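Local structure of tryptophan--tRNA ligase (Campylobacter jejuni subsp. jejuni, 3TZL) at residues Trp93-Phe98 with Met131-Leu136; Gly102-Ala107 with Tyr127-Ala132; Asp158-Val163 with Glu169-Pro174. The protein probably catalyses the ATP-dependent attachment of tryptophan to its cognate tRNA, working as a homodimeric class I aminoacyl-tRNA synthetase. All coordinates share one frame; numbering follows the deposited sequence.

Interaction 1. Residues Trp93-Phe98 with Met131-Leu136; sequences WILSQF and MAADIL. With TRP (tryptophan), chain J.
L95 meets helix 122-137 end-on, and its CD1 methyl lands on the backbone: L95 CD1 lies 3.6 Å from A133 N. Its CG stands beside the backbone N (chi1 -63°) and the CD1 branch is fully extended, which drives this methyl outward while CD2 stays back. The methyls of A132 and A133 flank it, with A133 CB 4.0 Å from L95 CD1. L136, one turn beyond A132, closes the socket tip to tip, its CD1 3.8 Å from L95 CD1. With only methyls at A132 and A133, L95 CD1 can come close to the backbone between them. In this class I catalytic domain, helix 122-137 works with two faces: the L95 side packs on helix 87-96, while D134, M131 and I135 line the tryptophan pocket. D134 OD2 takes the indole N-H of the bound tryptophan almost straight, at 3.0 Å from ligand NE1 and 170°, and also bonds H45, while D134 OD1 bonds Q82. These ties fix the carboxylate's rotation. M131, a selenomethionine, runs extended over one face of the indole, its CE 3.8 Å from ligand CE3 and SE 3.5 Å from the ligand's amino N. I135 CG1 lies 3.8 Å from ligand CZ2.

Interaction 2. Residues Gly102-Ala107 with Tyr127-Ala132; sequences GLLERA and YPVLMA. With TRP (tryptophan), chain J.
The apolar contacts come first, and L104 makes most of them, splitting its two methyls between neighbours on helix 122-137. Its CD2 rests against the ring of P128, 3.7 Å from P128 CB, and its CD1 lies 3.7 Å from V129 CG2. The L104 side chain meets that of V129 at about a right angle, and both leucine methyls touch CG2 of the valine. V129 CG1 is anti to the backbone N (chi1 -173°), which leaves CG2 as the branch turned to L104. A107 adds a looser touch, its CB 4.5 Å from P128 CG. The flat groups make a second set. The Y127 ring has P128 CD 3.6 Å above one face, toward its rim, and also meets the ring of H152. Backbone bonds form a third: helix 122-137 is kinked at P128 and V129, whose N atoms lack the bond to the preceding turn; farther along, M131 N bonds Y127 O at 2.9 Å. H122 of the second subunit packs on both L104 and V129. The arrangement is a kinked helix packed on the short helix 101-105, at the subunit interface of a homodimeric class I synthetase.

Interaction 3. Residues Asp158-Val163 with Glu169-Pro174; sequences DIALKV and EIFTLP
The side-chain oxygen OD1 of N164 is gripped twice, by the backbone N-H groups of I170 and F171, and so ties the returning loop to the helix whose residues A160 and V163 it covers. I170 O is in turn held by K312. Beneath these polar ties the contact is wholly apolar. A160, which has only a methyl to offer, lets the backbones come close, with 5.9 Å between A160 CA and F171 CA. Its CB sits between F171 CB, 3.9 Å away, and L173 CD2. CD2 and CE2 are the F171 ring atoms nearest V163, which approaches the ring obliquely, and F171 CE2 lies 3.8 Å from V163 CG1. One face of that ring is covered from within the loop, I170 CG2 standing 3.8 Å above it near the centre. At the more exposed margin L161 and L173 pass at about a right angle, L173 CD2 being 3.8 Å from L161 CG. T172 faces the other way, its OG1 bonded to D139. The loop leads into strand 175-177, which runs parallel to strand 142-144, so that with helix 150-167 it completes a beta-alpha-beta crossover, while L91 and L95 of helix 87-96, L136 of helix 122-137 and I316 of helix 291-320 surround F171.

The three contacts illustrate how neighbouring helices share packing surfaces. Interactions 1 and 2 share M131 and A132 on helix 122-137, and their centres are about 9 Å apart; helices 87-96 and 101-105, consecutive in the chain, supply the other sides. Both touch the bound tryptophan and the second subunit. The two end on the same part of helix 122-137, and both close before interaction 3 opens. Interaction 3, its centre about 10 Å from interaction 1 and about 15 Å from interaction 2, packs against that helix through I159 on A132 and F171 on L136. The substrate pocket, the dimer interface and the crossover of helix 150-167 thus pack against one another in the same part of the catalytic domain.

Interaction 1. Residues Trp93-Phe98 with Met131-Leu136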
loop_
_atom_site.group_PDB
_atom_site.type_symbol
_atom_site.label_atom_id
_atom_site.label_comp_id
_atom_site.label_asym_id
_atom_site.label_seq_id
_atom_site.Cartn_x
_atom_site.Cartn_y
_atom_site.Cartn_z
ATOM N N TRP B 93 4.590 -0.032 -0.762
ATOM C CA TRP B 93 4.989 0.499 0.546
ATOM C C TRP B 93 6.504 0.740 0.634
ATOM O O TRP B 93 6.954 1.757 1.161
ATOM C CB TRP B 93 4.568 -0.453 1.659
ATOM C CG TRP B 93 5.136 -0.101 3.006
ATOM C CD1 TRP B 93 6.082 -0.802 3.705
ATOM C CD2 TRP B 93 4.793 1.031 3.820
ATOM N NE1 TRP B 93 6.357 -0.175 4.895
ATOM C CE2 TRP B 93 5.571 0.946 5.002
ATOM C CE3 TRP B 93 3.904 2.110 3.667
ATOM C CZ2 TRP B 93 5.492 1.901 6.029
ATOM C CZ3 TRP B 93 3.828 3.069 4.694
ATOM C CH2 TRP B 93 4.618 2.951 5.859
ATOM N N ILE B 94 7.294 -0.201 0.132
ATOM C CA ILE B 94 8.736 0.006 0.108
ATOM C C ILE B 94 9.148 1.236 -0.712
ATOM O O ILE B 94 9.930 2.066 -0.239
ATOM C CB ILE B 94 9.461 -1.260 -0.353
ATOM C CG1 ILE B 94 9.373 -2.311 0.747
ATOM C CG2 ILE B 94 10.914 -0.985 -0.685
ATOM C CD1 ILE B 94 9.474 -3.715 0.229
ATOM N N LEU B 95 8.599 1.376 -1.916
ATOM C CA LEU B 95 8.907 2.528 -2.770
ATOM C C LEU B 95 8.508 3.857 -2.132
ATOM O O LEU B 95 9.106 4.890 -2.423
ATOM C CB LEU B 95 8.228 2.390 -4.138
ATOM C CG LEU B 95 8.661 1.196 -5.005
ATOM C CD1 LEU B 95 8.069 1.302 -6.407
ATOM C CD2 LEU B 95 10.205 1.080 -5.083
ATOM N N SER B 96 7.502 3.841 -1.268
ATOM C CA SER B 96 7.048 5.077 -0.639
ATOM C C SER B 96 8.154 5.689 0.205
ATOM O O SER B 96 8.207 6.900 0.380
ATOM C CB SER B 96 5.812 4.839 0.213
ATOM O OG SER B 96 4.685 4.615 -0.610
ATOM N N GLN B 97 9.038 4.845 0.722
ATOM C CA GLN B 97 10.125 5.309 1.567
ATOM C C GLN B 97 11.162 6.046 0.748
ATOM O O GLN B 97 11.966 6.798 1.289
ATOM C CB GLN B 97 10.761 4.131 2.317
ATOM C CG GLN B 97 9.735 3.125 2.886
ATOM C CD GLN B 97 8.605 3.789 3.662
ATOM O OE1 GLN B 97 8.780 4.847 4.277
ATOM N NE2 GLN B 97 7.431 3.176 3.623
ATOM N N PHE B 98 11.131 5.830 -0.566
ATOM C CA PHE B 98 12.064 6.468 -1.476
ATOM C C PHE B 98 11.389 7.522 -2.330
ATOM O O PHE B 98 11.955 7.989 -3.310
ATOM C CB PHE B 98 12.702 5.428 -2.392
ATOM C CG PHE B 98 13.544 4.416 -1.674
ATOM C CD1 PHE B 98 14.909 4.642 -1.467
ATOM C CD2 PHE B 98 12.989 3.220 -1.247
ATOM C CE1 PHE B 98 15.696 3.698 -0.828
ATOM C CE2 PHE B 98 13.769 2.259 -0.612
ATOM C CZ PHE B 98 15.125 2.501 -0.400
HETATM N N MSE B 131 1.586 2.780 -9.216
HETATM C CA MSE B 131 1.944 2.665 -10.625
HETATM C C MSE B 131 3.454 2.487 -10.817
HETATM O O MSE B 131 3.890 1.753 -11.704
HETATM C CB MSE B 131 1.485 3.901 -11.380
HETATM C CG MSE B 131 1.960 3.980 -12.810
HETATM SE SE MSE B 131 0.791 5.205 -13.824
HETATM C CE MSE B 131 1.611 5.040 -15.596
ATOM N N ALA B 132 4.259 3.161 -9.999
ATOM C CA ALA B 132 5.703 2.937 -10.086
ATOM C C ALA B 132 6.040 1.504 -9.669
ATOM O O ALA B 132 6.918 0.868 -10.246
ATOM C CB ALA B 132 6.465 3.941 -9.256
ATOM N N ALA B 133 5.323 0.985 -8.683
ATOM C CA ALA B 133 5.525 -0.397 -8.297
ATOM C C ALA B 133 5.171 -1.343 -9.461
ATOM O O ALA B 133 5.917 -2.283 -9.744
ATOM C CB ALA B 133 4.719 -0.729 -7.035
ATOM N N ASP B 134 4.046 -1.083 -10.132
ATOM C CA ASP B 134 3.639 -1.875 -11.296
ATOM C C ASP B 134 4.771 -1.959 -12.297
ATOM O O ASP B 134 5.119 -3.029 -12.762
ATOM C CB ASP B 134 2.453 -1.225 -12.008
ATOM C CG ASP B 134 1.175 -1.267 -11.190
ATOM O OD1 ASP B 134 0.922 -2.286 -10.503
ATOM O OD2 ASP B 134 0.422 -0.268 -11.243
ATOM N N ILE B 135 5.332 -0.806 -12.631
ATOM C CA ILE B 135 6.390 -0.723 -13.622
ATOM C C ILE B 135 7.700 -1.393 -13.172
ATOM O O ILE B 135 8.266 -2.217 -13.899
ATOM C CB ILE B 135 6.623 0.743 -13.991
ATOM C CG1 ILE B 135 5.324 1.333 -14.570
ATOM C CG2 ILE B 135 7.791 0.881 -14.954
ATOM C CD1 ILE B 135 5.286 2.833 -14.593
ATOM N N LEU B 136 8.153 -1.065 -11.965
ATOM C CA LEU B 136 9.477 -1.485 -11.485
ATOM C C LEU B 136 9.553 -2.952 -11.098
ATOM O O LEU B 136 10.600 -3.577 -11.239
ATOM C CB LEU B 136 9.925 -0.634 -10.287
ATOM C CG LEU B 136 10.037 0.869 -10.528
ATOM C CD1 LEU B 136 10.539 1.629 -9.299
ATOM C CD2 LEU B 136 10.918 1.144 -11.718
HETATM N N TRP J . -2.477 4.869 -14.942
HETATM C CA TRP J . -2.793 4.119 -16.162
HETATM C C TRP J . -4.022 4.695 -16.853
HETATM O O TRP J . -4.334 4.349 -17.998
HETATM C CB TRP J . -3.002 2.626 -15.854
HETATM C CG TRP J . -1.789 2.000 -15.236
HETATM C CD1 TRP J . -1.638 1.567 -13.946
HETATM C CD2 TRP J . -0.536 1.786 -15.885
HETATM N NE1 TRP J . -0.361 1.076 -13.759
HETATM C CE2 TRP J . 0.337 1.209 -14.935
HETATM C CE3 TRP J . -0.064 2.027 -17.183
HETATM C CZ2 TRP J . 1.651 0.857 -15.249
HETATM C CZ3 TRP J . 1.246 1.683 -17.492
HETATM C CH2 TRP J . 2.084 1.099 -16.530
HETATM O OXT TRP J . -4.721 5.523 -16.264
#

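Interaction 2. Residues Gly102-Ala107 with Tyr127-Ala132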
loop_
_atom_site.group_PDB
_atom_site.type_symbol
_atom_site.label_atom_id
_atom_site.label_comp_id
_atom_site.label_asym_id
_atom_site.label_seq_id
_atom_site.Cartn_x
_atom_site.Cartn_y
_atom_site.Cartn_z
ATOM N N GLY B 102 7.338 16.107 -2.659
ATOM C CA GLY B 102 7.245 17.069 -3.749
ATOM C C GLY B 102 6.975 16.439 -5.107
ATOM O O GLY B 102 6.315 17.024 -5.970
ATOM N N LEU B 103 7.490 15.232 -5.307
ATOM C CA LEU B 103 7.226 14.511 -6.546
ATOM C C LEU B 103 5.721 14.276 -6.747
ATOM O O LEU B 103 5.215 14.353 -7.867
ATOM C CB LEU B 103 7.958 13.170 -6.524
ATOM C CG LEU B 103 8.980 12.828 -7.606
ATOM C CD1 LEU B 103 10.063 13.888 -7.713
ATOM C CD2 LEU B 103 9.585 11.458 -7.307
ATOM N N LEU B 104 5.011 13.981 -5.661
ATOM C CA LEU B 104 3.601 13.603 -5.755
ATOM C C LEU B 104 2.725 14.840 -5.707
ATOM O O LEU B 104 1.658 14.860 -6.309
ATOM C CB LEU B 104 3.203 12.618 -4.635
ATOM C CG LEU B 104 3.911 11.257 -4.613
ATOM C CD1 LEU B 104 3.537 10.469 -3.371
ATOM C CD2 LEU B 104 3.609 10.445 -5.877
ATOM N N GLU B 105 3.183 15.864 -4.984
ATOM C CA GLU B 105 2.473 17.139 -4.922
ATOM C C GLU B 105 2.465 17.827 -6.280
ATOM O O GLU B 105 1.568 18.617 -6.574
ATOM C CB GLU B 105 3.087 18.066 -3.866
ATOM C CG GLU B 105 2.812 17.623 -2.437
ATOM C CD GLU B 105 3.690 18.319 -1.408
ATOM O OE1 GLU B 105 4.521 19.170 -1.791
ATOM O OE2 GLU B 105 3.551 18.007 -0.205
ATOM N N ARG B 106 3.460 17.530 -7.111
ATOM C CA ARG B 106 3.539 18.151 -8.427
ATOM C C ARG B 106 2.835 17.347 -9.522
ATOM O O ARG B 106 2.679 17.828 -10.642
ATOM C CB ARG B 106 4.997 18.424 -8.816
ATOM C CG ARG B 106 5.624 19.558 -8.031
ATOM C CD ARG B 106 7.070 19.776 -8.413
ATOM N NE ARG B 106 7.894 19.853 -7.215
ATOM C CZ ARG B 106 8.837 18.974 -6.904
ATOM N NH1 ARG B 106 9.097 17.959 -7.716
ATOM N NH2 ARG B 106 9.531 19.123 -5.787
ATOM N N ALA B 107 2.423 16.124 -9.206
ATOM C CA ALA B 107 1.709 15.295 -10.173
ATOM C C ALA B 107 0.438 16.021 -10.615
ATOM O O ALA B 107 -0.355 16.475 -9.785
ATOM C CB ALA B 107 1.367 13.939 -9.561
ATOM N N TYR B 127 -1.433 7.138 -5.911
ATOM C CA TYR B 127 -1.404 6.185 -7.019
ATOM C C TYR B 127 -0.199 6.198 -7.968
ATOM O O TYR B 127 0.124 5.155 -8.517
ATOM C CB TYR B 127 -2.736 6.121 -7.765
ATOM C CG TYR B 127 -2.860 6.986 -8.986
ATOM C CD1 TYR B 127 -2.376 6.569 -10.223
ATOM C CD2 TYR B 127 -3.518 8.197 -8.915
ATOM C CE1 TYR B 127 -2.522 7.370 -11.352
ATOM C CE2 TYR B 127 -3.664 9.002 -10.030
ATOM C CZ TYR B 127 -3.170 8.590 -11.239
ATOM O OH TYR B 127 -3.353 9.414 -12.326
ATOM N N PRO B 128 0.465 7.361 -8.167
ATOM C CA PRO B 128 1.720 7.300 -8.930
ATOM C C PRO B 128 2.770 6.383 -8.309
ATOM O O PRO B 128 3.598 5.858 -9.052
ATOM C CB PRO B 128 2.230 8.745 -8.882
ATOM C CG PRO B 128 0.984 9.567 -8.753
ATOM C CD PRO B 128 0.075 8.757 -7.886
ATOM N N VAL B 129 2.746 6.196 -6.989
ATOM C CA VAL B 129 3.687 5.272 -6.357
ATOM C C VAL B 129 3.309 3.814 -6.656
ATOM O O VAL B 129 4.180 2.977 -6.905
ATOM C CB VAL B 129 3.792 5.484 -4.816
ATOM C CG1 VAL B 129 4.911 4.621 -4.245
ATOM C CG2 VAL B 129 4.065 6.942 -4.489
ATOM N N LEU B 130 2.011 3.514 -6.640
ATOM C CA LEU B 130 1.575 2.152 -6.890
ATOM C C LEU B 130 1.880 1.822 -8.341
ATOM O O LEU B 130 2.379 0.734 -8.663
ATOM C CB LEU B 130 0.082 1.983 -6.593
ATOM C CG LEU B 130 -0.517 0.613 -6.980
ATOM C CD1 LEU B 130 0.236 -0.559 -6.347
ATOM C CD2 LEU B 130 -1.972 0.579 -6.589
HETATM N N MSE B 131 1.586 2.780 -9.216
HETATM C CA MSE B 131 1.944 2.665 -10.625
HETATM C C MSE B 131 3.454 2.487 -10.817
HETATM O O MSE B 131 3.890 1.753 -11.704
HETATM C CB MSE B 131 1.485 3.901 -11.380
HETATM C CG MSE B 131 1.960 3.980 -12.810
HETATM SE SE MSE B 131 0.791 5.205 -13.824
HETATM C CE MSE B 131 1.611 5.040 -15.596
ATOM N N ALA B 132 4.259 3.161 -9.999
ATOM C CA ALA B 132 5.703 2.937 -10.086
ATOM C C ALA B 132 6.040 1.504 -9.669
ATOM O O ALA B 132 6.918 0.868 -10.246
ATOM C CB ALA B 132 6.465 3.941 -9.256
HETATM N N TRP J . -2.477 4.869 -14.942
HETATM C CA TRP J . -2.793 4.119 -16.162
HETATM C C TRP J . -4.022 4.695 -16.853
HETATM O O TRP J . -4.334 4.349 -17.998
HETATM C CB TRP J . -3.002 2.626 -15.854
HETATM C CG TRP J . -1.789 2.000 -15.236
HETATM C CD1 TRP J . -1.638 1.567 -13.946
HETATM C CD2 TRP J . -0.536 1.786 -15.885
HETATM N NE1 TRP J . -0.361 1.076 -13.759
HETATM C CE2 TRP J . 0.337 1.209 -14.935
HETATM C CE3 TRP J . -0.064 2.027 -17.183
HETATM C CZ2 TRP J . 1.651 0.857 -15.249
HETATM C CZ3 TRP J . 1.246 1.683 -17.492
HETATM C CH2 TRP J . 2.084 1.099 -16.530
HETATM O OXT TRP J . -4.721 5.523 -16.264
#

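Interaction 3. Residues Asp158-Val163 with Glu169-Pro174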
loop_
_atom_site.group_PDB
_atom_site.type_symbol
_atom_site.label_atom_id
_atom_site.label_comp_id
_atom_site.label_asym_id
_atom_site.label_seq_id
_atom_site.Cartn_x
_atom_site.Cartn_y
_atom_site.Cartn_z
ATOM N N ASP B 158 12.331 8.380 -11.243
ATOM C CA ASP B 158 13.010 9.042 -10.129
ATOM C C ASP B 158 13.082 8.144 -8.888
ATOM O O ASP B 158 14.077 8.136 -8.164
ATOM C CB ASP B 158 12.343 10.381 -9.788
ATOM C CG ASP B 158 12.521 11.433 -10.894
ATOM O OD1 ASP B 158 13.482 11.320 -11.685
ATOM O OD2 ASP B 158 11.698 12.371 -10.974
ATOM N N ILE B 159 12.022 7.392 -8.640
ATOM C CA ILE B 159 12.020 6.455 -7.530
ATOM C C ILE B 159 13.100 5.391 -7.730
ATOM O O ILE B 159 13.897 5.124 -6.824
ATOM C CB ILE B 159 10.646 5.774 -7.383
ATOM C CG1 ILE B 159 9.582 6.805 -6.999
ATOM C CG2 ILE B 159 10.719 4.680 -6.345
ATOM C CD1 ILE B 159 8.121 6.251 -6.999
ATOM N N ALA B 160 13.132 4.801 -8.926
ATOM C CA ALA B 160 14.075 3.732 -9.231
ATOM C C ALA B 160 15.512 4.205 -9.028
ATOM O O ALA B 160 16.341 3.495 -8.444
ATOM C CB ALA B 160 13.879 3.249 -10.661
ATOM N N LEU B 161 15.801 5.403 -9.528
ATOM C CA LEU B 161 17.121 5.993 -9.377
ATOM C C LEU B 161 17.495 6.173 -7.907
ATOM O O LEU B 161 18.617 5.869 -7.507
ATOM C CB LEU B 161 17.202 7.317 -10.127
ATOM C CG LEU B 161 17.542 7.190 -11.614
ATOM C CD1 LEU B 161 17.171 8.464 -12.373
ATOM C CD2 LEU B 161 19.035 6.871 -11.771
ATOM N N LYS B 162 16.552 6.657 -7.105
ATOM C CA LYS B 162 16.782 6.793 -5.674
ATOM C C LYS B 162 17.066 5.437 -5.033
ATOM O O LYS B 162 18.009 5.301 -4.252
ATOM C CB LYS B 162 15.598 7.476 -4.991
ATOM C CG LYS B 162 15.962 8.119 -3.650
ATOM C CD LYS B 162 14.916 9.155 -3.220
ATOM C CE LYS B 162 15.107 9.633 -1.776
ATOM N NZ LYS B 162 16.420 10.277 -1.569
ATOM N N VAL B 163 16.268 4.430 -5.386
ATOM C CA VAL B 163 16.435 3.102 -4.808
ATOM C C VAL B 163 17.796 2.516 -5.182
ATOM O O VAL B 163 18.521 2.008 -4.321
ATOM C CB VAL B 163 15.296 2.145 -5.220
ATOM C CG1 VAL B 163 15.631 0.727 -4.822
ATOM C CG2 VAL B 163 13.954 2.575 -4.590
ATOM N N GLU B 169 22.141 -2.208 -8.015
ATOM C CA GLU B 169 21.377 -2.421 -9.239
ATOM C C GLU B 169 20.110 -3.202 -8.945
ATOM O O GLU B 169 20.058 -4.420 -9.111
ATOM C CB GLU B 169 22.208 -3.182 -10.275
ATOM C CG GLU B 169 23.305 -2.367 -10.954
ATOM C CD GLU B 169 24.283 -3.245 -11.735
ATOM O OE1 GLU B 169 23.965 -4.434 -11.977
ATOM O OE2 GLU B 169 25.373 -2.749 -12.100
ATOM N N ILE B 170 19.078 -2.503 -8.514
ATOM C CA ILE B 170 17.846 -3.181 -8.170
ATOM C C ILE B 170 16.873 -3.105 -9.346
ATOM O O ILE B 170 16.279 -4.110 -9.741
ATOM C CB ILE B 170 17.171 -2.570 -6.927
ATOM C CG1 ILE B 170 18.117 -2.557 -5.728
ATOM C CG2 ILE B 170 15.932 -3.344 -6.584
ATOM C CD1 ILE B 170 18.768 -3.903 -5.438
ATOM N N PHE B 171 16.711 -1.906 -9.895
ATOM C CA PHE B 171 15.667 -1.657 -10.891
ATOM C C PHE B 171 16.184 -1.214 -12.237
ATOM O O PHE B 171 17.158 -0.471 -12.336
ATOM C CB PHE B 171 14.691 -0.592 -10.393
ATOM C CG PHE B 171 13.841 -1.051 -9.271
ATOM C CD1 PHE B 171 13.133 -2.230 -9.371
ATOM C CD2 PHE B 171 13.742 -0.298 -8.104
ATOM C CE1 PHE B 171 12.351 -2.663 -8.323
ATOM C CE2 PHE B 171 12.962 -0.723 -7.054
ATOM C CZ PHE B 171 12.269 -1.906 -7.156
ATOM N N THR B 172 15.494 -1.652 -13.279
ATOM C CA THR B 172 15.752 -1.138 -14.604
ATOM C C THR B 172 15.087 0.236 -14.694
ATOM O O THR B 172 14.018 0.437 -14.133
ATOM C CB THR B 172 15.153 -2.078 -15.648
ATOM O OG1 THR B 172 15.839 -3.333 -15.583
ATOM C CG2 THR B 172 15.279 -1.488 -17.055
ATOM N N LEU B 173 15.718 1.186 -15.374
ATOM C CA LEU B 173 15.100 2.494 -15.566
ATOM C C LEU B 173 14.115 2.445 -16.726
ATOM O O LEU B 173 14.500 2.190 -17.855
ATOM C CB LEU B 173 16.168 3.556 -15.837
ATOM C CG LEU B 173 17.200 3.739 -14.726
ATOM C CD1 LEU B 173 18.179 4.879 -15.086
ATOM C CD2 LEU B 173 16.534 3.968 -13.365
ATOM N N PRO B 174 12.833 2.683 -16.449
ATOM C CA PRO B 174 11.814 2.623 -17.498
ATOM C C PRO B 174 11.721 3.905 -18.317
ATOM O O PRO B 174 12.170 4.960 -17.875
ATOM C CB PRO B 174 10.532 2.450 -16.697
ATOM C CG PRO B 174 10.823 3.216 -15.414
ATOM C CD PRO B 174 12.245 2.905 -15.112
#